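Local atomic coordinates of hypothetical protein (Staphylococcus aureus subsp. aureus Mu50, PDB entry 4PEO), a protein that is probably an essential cysteine protease that removes the N-terminal nine residues of ribosomal protein bL27 and also trims the major capsid and scaffold proteins of a bacteriophage. Residues 12-20 with 80-90. Numbering follows the deposited sequence.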
ATOM      1  N   GLY B  12      18.047  -8.467  -6.419  1.00 32.96           N
ATOM      2  CA  GLY B  12      17.138  -8.130  -5.327  1.00 31.28           C
ATOM      3  C   GLY B  12      15.954  -7.264  -5.718  1.00 34.68           C
ATOM      4  O   GLY B  12      15.293  -6.678  -4.850  1.00 34.04           O
ATOM      5  N   LYS B  13      15.650  -7.222  -7.032  1.00 30.20           N
ATOM      6  CA  LYS B  13      14.538  -6.424  -7.546  1.00 27.65           C
ATOM      7  C   LYS B  13      13.293  -7.281  -7.724  1.00 29.17           C
ATOM      8  O   LYS B  13      13.395  -8.411  -8.182  1.00 29.02           O
ATOM      9  CB  LYS B  13      14.914  -5.751  -8.880  1.00 30.22           C
ATOM     10  CG  LYS B  13      16.216  -4.921  -8.836  1.00 33.77           C
ATOM     11  CD  LYS B  13      16.237  -3.872  -7.708  1.00 34.79           C
ATOM     12  CE  LYS B  13      17.579  -3.186  -7.599  1.00 47.69           C
ATOM     13  NZ  LYS B  13      17.685  -2.073  -8.568  1.00 52.57           N
ATOM     14  N   VAL B  14      12.123  -6.731  -7.375  1.00 24.50           N
ATOM     15  CA  VAL B  14      10.844  -7.440  -7.545  1.00 22.87           C
ATOM     16  C   VAL B  14      10.517  -7.333  -9.042  1.00 26.46           C
ATOM     17  O   VAL B  14      10.287  -6.227  -9.540  1.00 24.37           O
ATOM     18  CB  VAL B  14       9.713  -6.829  -6.668  1.00 26.19           C
ATOM     19  CG1 VAL B  14       8.368  -7.508  -6.964  1.00 26.09           C
ATOM     20  CG2 VAL B  14      10.043  -6.928  -5.174  1.00 26.03           C
ATOM     21  N   THR B  15      10.520  -8.466  -9.751  1.00 22.51           N
ATOM     22  CA  THR B  15      10.252  -8.474 -11.200  1.00 22.74           C
ATOM     23  C   THR B  15       8.824  -8.846 -11.515  1.00 26.25           C
ATOM     24  O   THR B  15       8.313  -8.435 -12.556  1.00 27.59           O
ATOM     25  CB  THR B  15      11.237  -9.390 -11.947  1.00 27.17           C
ATOM     26  OG1 THR B  15      11.029 -10.750 -11.539  1.00 26.92           O
ATOM     27  CG2 THR B  15      12.715  -8.976 -11.718  1.00 24.58           C
ATOM     28  N   ASP B  16       8.216  -9.707 -10.688  1.00 21.73           N
ATOM     29  CA  ASP B  16       6.863 -10.167 -10.962  1.00 21.26           C
ATOM     30  C   ASP B  16       6.102 -10.397  -9.694  1.00 23.68           C
ATOM     31  O   ASP B  16       6.656 -10.897  -8.712  1.00 23.65           O
ATOM     32  CB  ASP B  16       6.924 -11.527 -11.705  1.00 22.52           C
ATOM     33  CG  ASP B  16       7.631 -11.492 -13.039  1.00 26.25           C
ATOM     34  OD1 ASP B  16       8.877 -11.527 -13.047  1.00 25.38           O
ATOM     35  OD2 ASP B  16       6.937 -11.474 -14.080  1.00 27.29           O
ATOM     36  N   VAL B  17       4.809 -10.124  -9.733  1.00 21.13           N
ATOM     37  CA  VAL B  17       3.905 -10.445  -8.640  1.00 20.41           C
ATOM     38  C   VAL B  17       2.660 -10.949  -9.352  1.00 24.28           C
ATOM     39  O   VAL B  17       2.162 -10.250 -10.242  1.00 24.39           O
ATOM     40  CB  VAL B  17       3.587  -9.225  -7.732  1.00 24.57           C
ATOM     41  CG1 VAL B  17       2.506  -9.573  -6.707  1.00 25.29           C
ATOM     42  CG2 VAL B  17       4.843  -8.729  -7.007  1.00 24.42           C
ATOM     43  N   ILE B  18       2.164 -12.144  -8.991  1.00 21.06           N
ATOM     44  CA  ILE B  18       0.928 -12.653  -9.599  1.00 21.07           C
ATOM     45  C   ILE B  18      -0.048 -12.978  -8.490  1.00 28.38           C
ATOM     46  O   ILE B  18       0.260 -13.826  -7.652  1.00 28.41           O
ATOM     47  CB  ILE B  18       1.151 -13.885 -10.512  1.00 24.33           C
ATOM     48  CG1 ILE B  18       2.280 -13.601 -11.536  1.00 24.94           C
ATOM     49  CG2 ILE B  18      -0.173 -14.286 -11.187  1.00 26.61           C
ATOM     50  CD1 ILE B  18       2.644 -14.760 -12.480  1.00 34.86           C
ATOM     51  N   MET B  19      -1.234 -12.340  -8.508  1.00 24.61           N
ATOM     52  CA  MET B  19      -2.275 -12.635  -7.522  1.00 23.36           C
ATOM     53  C   MET B  19      -3.394 -13.407  -8.202  1.00 28.81           C
ATOM     54  O   MET B  19      -3.856 -13.021  -9.286  1.00 29.32           O
ATOM     55  CB  MET B  19      -2.841 -11.344  -6.885  1.00 23.90           C
ATOM     56  CG  MET B  19      -3.961 -11.599  -5.859  1.00 25.58           C
ATOM     57  SD  MET B  19      -4.539 -10.092  -4.943  1.00 23.18           S
ATOM     58  CE  MET B  19      -3.238  -9.887  -3.918  1.00 22.57           C
ATOM     59  N   ASP B  20      -3.861 -14.477  -7.550  1.00 27.07           N
ATOM     60  CA  ASP B  20      -4.978 -15.249  -8.074  1.00 28.66           C
ATOM     61  C   ASP B  20      -5.885 -15.690  -6.934  1.00 35.21           C
ATOM     62  O   ASP B  20      -5.407 -15.863  -5.810  1.00 34.33           O
ATOM     63  CB  ASP B  20      -4.506 -16.426  -8.947  1.00 31.14           C
ATOM     64  CG  ASP B  20      -5.651 -17.112  -9.681  1.00 37.50           C
ATOM     65  OD1 ASP B  20      -6.443 -16.400 -10.356  1.00 36.06           O
ATOM     66  OD2 ASP B  20      -5.788 -18.342  -9.545  1.00 41.47           O
ATOM     67  N   GLN B  80      10.187   0.251  -7.015  1.00 22.17           N
ATOM     68  CA  GLN B  80      10.654  -0.867  -6.184  1.00 22.54           C
ATOM     69  C   GLN B  80      10.221  -0.692  -4.721  1.00 24.70           C
ATOM     70  O   GLN B  80       9.752  -1.658  -4.104  1.00 23.29           O
ATOM     71  CB  GLN B  80      12.166  -1.050  -6.298  1.00 24.72           C
ATOM     72  CG  GLN B  80      12.572  -1.711  -7.634  1.00 24.93           C
ATOM     73  CD  GLN B  80      12.057  -3.137  -7.736  1.00 24.04           C
ATOM     74  OE1 GLN B  80      12.282  -3.952  -6.846  1.00 27.18           O
ATOM     75  NE2 GLN B  80      11.376  -3.486  -8.826  1.00 23.29           N
ATOM     76  N   LEU B  81      10.313   0.539  -4.195  1.00 22.74           N
ATOM     77  CA  LEU B  81       9.857   0.810  -2.823  1.00 22.39           C
ATOM     78  C   LEU B  81       8.351   0.543  -2.701  1.00 24.88           C
ATOM     79  O   LEU B  81       7.909  -0.034  -1.706  1.00 23.62           O
ATOM     80  CB  LEU B  81      10.173   2.253  -2.402  1.00 23.54           C
ATOM     81  CG  LEU B  81       9.794   2.623  -0.972  1.00 26.74           C
ATOM     82  CD1 LEU B  81      10.530   1.750   0.050  1.00 28.68           C
ATOM     83  CD2 LEU B  81      10.053   4.088  -0.704  1.00 29.93           C
ATOM     84  N   ILE B  82       7.561   0.951  -3.704  1.00 21.67           N
ATOM     85  CA  ILE B  82       6.112   0.703  -3.692  1.00 21.36           C
ATOM     86  C   ILE B  82       5.826  -0.803  -3.700  1.00 22.92           C
ATOM     87  O   ILE B  82       4.967  -1.278  -2.953  1.00 21.73           O
ATOM     88  CB  ILE B  82       5.407   1.467  -4.842  1.00 24.00           C
ATOM     89  CG1 ILE B  82       5.538   3.004  -4.609  1.00 24.91           C
ATOM     90  CG2 ILE B  82       3.917   1.055  -4.924  1.00 23.85           C
ATOM     91  CD1 ILE B  82       5.077   3.866  -5.812  1.00 30.05           C
ATOM     92  N   LEU B  83       6.573  -1.565  -4.512  1.00 22.54           N
ATOM     93  CA  LEU B  83       6.393  -3.021  -4.557  1.00 21.36           C
ATOM     94  C   LEU B  83       6.773  -3.669  -3.223  1.00 24.15           C
ATOM     95  O   LEU B  83       6.049  -4.548  -2.748  1.00 22.78           O
ATOM     96  CB  LEU B  83       7.186  -3.625  -5.726  1.00 20.94           C
ATOM     97  CG  LEU B  83       6.597  -3.330  -7.116  1.00 22.46           C
ATOM     98  CD1 LEU B  83       7.615  -3.678  -8.210  1.00 22.01           C
ATOM     99  CD2 LEU B  83       5.276  -4.099  -7.328  1.00 22.84           C
ATOM    100  N   GLN B  84       7.849  -3.222  -2.607  1.00 21.76           N
ATOM    101  CA  GLN B  84       8.233  -3.725  -1.321  1.00 23.20           C
ATOM    102  C   GLN B  84       7.212  -3.372  -0.258  1.00 26.69           C
ATOM    103  O   GLN B  84       6.943  -4.160   0.573  1.00 25.23           O
ATOM    104  CB  GLN B  84       9.577  -3.198  -0.941  1.00 26.92           C
ATOM    105  CG  GLN B  84      10.632  -3.597  -1.933  1.00 38.74           C
ATOM    106  CD  GLN B  84      11.791  -4.218  -1.268  1.00 78.77           C
ATOM    107  OE1 GLN B  84      12.322  -3.682  -0.282  1.00 81.49           O
ATOM    108  NE2 GLN B  84      12.197  -5.367  -1.775  1.00 74.43           N
ATOM    109  N   THR B  85       6.640  -2.184  -0.350  1.00 23.15           N
ATOM    110  CA  THR B  85       5.575  -1.732   0.561  1.00 21.86           C
ATOM    111  C   THR B  85       4.352  -2.641   0.402  1.00 23.62           C
ATOM    112  O   THR B  85       3.757  -3.052   1.405  1.00 24.10           O
ATOM    113  CB  THR B  85       5.229  -0.252   0.291  1.00 26.06           C
ATOM    114  OG1 THR B  85       6.361   0.549   0.664  1.00 25.31           O
ATOM    115  CG2 THR B  85       3.973   0.223   1.076  1.00 24.39           C
ATOM    116  N   MET B  86       3.963  -2.908  -0.855  1.00 20.63           N
ATOM    117  CA  MET B  86       2.845  -3.804  -1.177  1.00 20.16           C
ATOM    118  C   MET B  86       3.107  -5.173  -0.540  1.00 23.76           C
ATOM    119  O   MET B  86       2.196  -5.729   0.061  1.00 24.40           O
ATOM    120  CB  MET B  86       2.761  -3.955  -2.705  1.00 20.36           C
ATOM    121  CG  MET B  86       1.431  -4.573  -3.185  1.00 21.61           C
ATOM    122  SD  MET B  86       1.531  -5.009  -4.991  1.00 20.34           S
ATOM    123  CE  MET B  86       2.548  -6.254  -4.835  1.00 19.14           C
ATOM    124  N   LEU B  87       4.339  -5.694  -0.644  1.00 22.14           N
ATOM    125  CA  LEU B  87       4.690  -7.008  -0.073  1.00 24.83           C
ATOM    126  C   LEU B  87       4.633  -7.015   1.444  1.00 27.59           C
ATOM    127  O   LEU B  87       4.048  -7.933   2.024  1.00 27.36           O
ATOM    128  CB  LEU B  87       6.046  -7.512  -0.599  1.00 25.63           C
ATOM    129  CG  LEU B  87       6.127  -7.724  -2.130  1.00 29.69           C
ATOM    130  CD1 LEU B  87       7.517  -8.176  -2.539  1.00 29.83           C
ATOM    131  CD2 LEU B  87       5.006  -8.647  -2.633  1.00 32.01           C
ATOM    132  N   VAL B  88       5.153  -5.952   2.101  1.00 24.21           N
ATOM    133  CA  VAL B  88       5.053  -5.833   3.562  1.00 25.29           C
ATOM    134  C   VAL B  88       3.568  -5.794   3.975  1.00 28.37           C
ATOM    135  O   VAL B  88       3.178  -6.456   4.956  1.00 28.21           O
ATOM    136  CB  VAL B  88       5.854  -4.606   4.084  1.00 28.46           C
ATOM    137  CG1 VAL B  88       5.546  -4.321   5.562  1.00 29.83           C
ATOM    138  CG2 VAL B  88       7.353  -4.818   3.885  1.00 28.68           C
ATOM    139  N   SER B  89       2.733  -5.047   3.204  1.00 23.84           N
ATOM    140  CA  SER B  89       1.303  -4.947   3.498  0.53 24.11           C
ATOM    141  C   SER B  89       0.593  -6.300   3.353  1.00 27.03           C
ATOM    142  O   SER B  89      -0.239  -6.650   4.207  1.00 28.17           O
ATOM    143  CB  SER B  89       0.643  -3.897   2.616  0.53 25.66           C
ATOM    144  OG  SER B  89      -0.642  -3.599   3.124  0.53 26.53           O
ATOM    145  N   LEU B  90       0.957  -7.082   2.322  1.00 23.99           N
ATOM    146  CA  LEU B  90       0.379  -8.418   2.087  1.00 25.20           C
ATOM    147  C   LEU B  90       0.836  -9.398   3.165  1.00 30.74           C
ATOM    148  O   LEU B  90       0.026 -10.192   3.657  1.00 31.36           O
ATOM    149  CB  LEU B  90       0.736  -8.929   0.680  1.00 24.26           C
ATOM    150  CG  LEU B  90       0.070  -8.186  -0.496  1.00 28.14           C
ATOM    151  CD1 LEU B  90       0.605  -8.705  -1.846  1.00 27.88           C
ATOM    152  CD2 LEU B  90      -1.467  -8.281  -0.436  1.00 31.68           C
TER
HETATM  153  O   HOH W   1      13.523  -4.206  -4.602  1.00 38.70           O
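Gln80 grips the backbone of Val14 with both ends of its amide. Its CB leaves the helix pointing neither at the strand nor away from it; with CG beside the backbone N (chi1 -75°), a bend at chi2 (-65°) turns CD toward the start of strand 14-20. Gln80 CD lies against the Val14 backbone, 3.6 Å from Val14 N. Gln80 OE1 accepts from Val14 N at 2.8 Å and also sits 3.4 Å from Lys13 CA. Gln80 NE2 donates to Val14 O at 3.0 Å, a nearly straight bond (168°) in the amide plane. The two bonds fix the rotation of the amide. OE1 also accepts from a water that donates to Gly12 O as well, and Val14 O is also hydrogen-bonded to Ser71 OG. Helix 77-96 packs beside helix 36-51 on one face of a mixed sheet, in which strand 14-20 runs between strands 2-8 and 67-70; Thr15 and Asp16 both face Thr7 in a classic beta bulge. Val14 CB rests against Leu83 CD1, and its CG2 meets Leu87 CD1 tip to tip at 3.9 Å. Further along, Val17 presents both methyls to Met86, with CG1 3.8 Å from Met86 CE. Met19 CE approaches Leu90 CD2 at 4.2 Å, and the Met19 side chain lies about 3 Å, at the nearest atoms, from that of His22, the probable catalytic proton donor.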